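Local coordinates for protein esterase (Xanthomonas oryzae pv. oryzae, PDB 3H2G) that hydrolyses ester bonds as a rice cell wall-degrading virulence enzyme and probably has an alpha/beta-hydrolase fold, at residues A337-P340 with L341-Q345. Residues are numbered along the deposited sequence; the frame is centred on the assembly and turned at random.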
loop_
_atom_site.group_PDB
_atom_site.type_symbol
_atom_site.label_atom_id
_atom_site.label_comp_id
_atom_site.label_asym_id
_atom_site.label_seq_id
_atom_site.Cartn_x
_atom_site.Cartn_y
_atom_site.Cartn_z
ATOM N N ALA A 337 -6.024 -3.816 -15.131
ATOM C CA ALA A 337 -7.418 -4.216 -14.959
ATOM C C ALA A 337 -7.764 -4.517 -13.498
ATOM O O ALA A 337 -8.934 -4.697 -13.160
ATOM C CB ALA A 337 -7.724 -5.439 -15.831
ATOM N N THR A 338 -6.755 -4.578 -12.633
ATOM C CA THR A 338 -7.004 -4.844 -11.217
ATOM C C THR A 338 -7.403 -3.539 -10.528
ATOM O O THR A 338 -8.361 -3.496 -9.752
ATOM C CB THR A 338 -5.760 -5.454 -10.533
ATOM O OG1 THR A 338 -5.471 -6.732 -11.122
ATOM C CG2 THR A 338 -6.010 -5.643 -9.041
ATOM N N VAL A 339 -6.664 -2.475 -10.822
ATOM C CA VAL A 339 -6.957 -1.154 -10.278
ATOM C C VAL A 339 -6.922 -0.185 -11.460
ATOM O O VAL A 339 -5.870 0.368 -11.791
ATOM C CB VAL A 339 -5.910 -0.719 -9.221
ATOM C CG1 VAL A 339 -6.228 0.688 -8.722
ATOM C CG2 VAL A 339 -5.910 -1.700 -8.053
ATOM N N PRO A 340 -8.072 0.017 -12.127
ATOM C CA PRO A 340 -8.156 0.920 -13.278
ATOM C C PRO A 340 -7.598 2.312 -13.011
ATOM O O PRO A 340 -7.791 2.875 -11.933
ATOM C CB PRO A 340 -9.648 0.934 -13.589
ATOM C CG PRO A 340 -10.053 -0.476 -13.247
ATOM C CD PRO A 340 -9.353 -0.687 -11.924
ATOM N N LEU A 341 -6.905 2.859 -14.005
ATOM C CA LEU A 341 -6.311 4.186 -13.885
ATOM C C LEU A 341 -7.400 5.235 -13.681
ATOM O O LEU A 341 -7.116 6.383 -13.331
ATOM C CB LEU A 341 -5.484 4.502 -15.136
ATOM C CG LEU A 341 -4.547 5.711 -15.065
ATOM C CD1 LEU A 341 -3.628 5.593 -13.852
ATOM C CD2 LEU A 341 -3.730 5.786 -16.355
ATOM N N LYS A 342 -8.649 4.833 -13.907
ATOM C CA LYS A 342 -9.790 5.721 -13.713
ATOM C C LYS A 342 -9.724 6.293 -12.297
ATOM O O LYS A 342 -10.199 7.394 -12.036
ATOM C CB LYS A 342 -11.102 4.949 -13.889
ATOM C CG LYS A 342 -12.352 5.757 -13.555
ATOM C CD LYS A 342 -13.609 4.889 -13.541
ATOM C CE LYS A 342 -14.829 5.710 -13.110
ATOM N NZ LYS A 342 -16.064 4.896 -12.964
ATOM N N ASN A 343 -9.129 5.529 -11.384
ATOM C CA ASN A 343 -8.990 5.957 -9.996
ATOM C C ASN A 343 -8.215 7.264 -9.883
ATOM O O ASN A 343 -8.624 8.178 -9.162
ATOM C CB ASN A 343 -8.286 4.868 -9.182
ATOM C CG ASN A 343 -9.233 3.780 -8.731
ATOM O OD1 ASN A 343 -10.013 3.974 -7.798
ATOM N ND2 ASN A 343 -9.183 2.633 -9.398
ATOM N N ALA A 344 -7.094 7.347 -10.591
ATOM C CA ALA A 344 -6.260 8.546 -10.565
ATOM C C ALA A 344 -6.963 9.709 -11.262
ATOM O O ALA A 344 -6.911 10.849 -10.797
ATOM C CB ALA A 344 -4.922 8.264 -11.239
ATOM N N GLN A 345 -7.620 9.414 -12.380
ATOM C CA GLN A 345 -8.338 10.431 -13.141
ATOM C C GLN A 345 -9.476 11.011 -12.311
ATOM O O GLN A 345 -9.682 12.227 -12.283
ATOM C CB GLN A 345 -8.881 9.822 -14.439
ATOM C CG GLN A 345 -7.784 9.482 -15.446
ATOM C CD GLN A 345 -8.228 8.497 -16.512
ATOM O OE1 GLN A 345 -7.555 8.328 -17.531
ATOM N NE2 GLN A 345 -9.351 7.830 -16.279
#
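Asn343 reaches back from helix 342-353 to the carbonyl of Pro340. Asn343 ND2 donates to Pro340 O over 2.9 Å, in the carbonyl plane and on a lone pair. The bond is fairly straight, with an N-H...O angle of 155°, and the acceptor lies close to the plane of the amide. A second, main-chain bond to the same oxygen, 3.0 Å from Asn343 N to Pro340 O, is less sure. CG of Asn343 stands beside its own backbone N (chi1 -82°), which turns the amide back so that ND2 faces Pro340 O nearly in plane. Val339 crosses this side chain at about a right angle, its CG1 3.6 Å from Asn343 ND2. The amide is also engaged beyond the turn: Asn343 OD1 accepts from Ala210 N, just before helix 211-218, on which Thr214 OG1 bonds weakly to ND2 and Asp217 OD2 forms a salt bridge with NZ of the extended Lys342. Upstream, Asp336 OD1 accepts from the backbone N of both Thr338 and Val339; it follows strand 328-332, where alpha/beta-hydrolases commonly keep the triad acid, and is probably that acid, with Ser176 and His377. The turn leads from this strand into helix 342-353, with Val339 against His377 of helix 376-396 and Leu341 on strand 359-363.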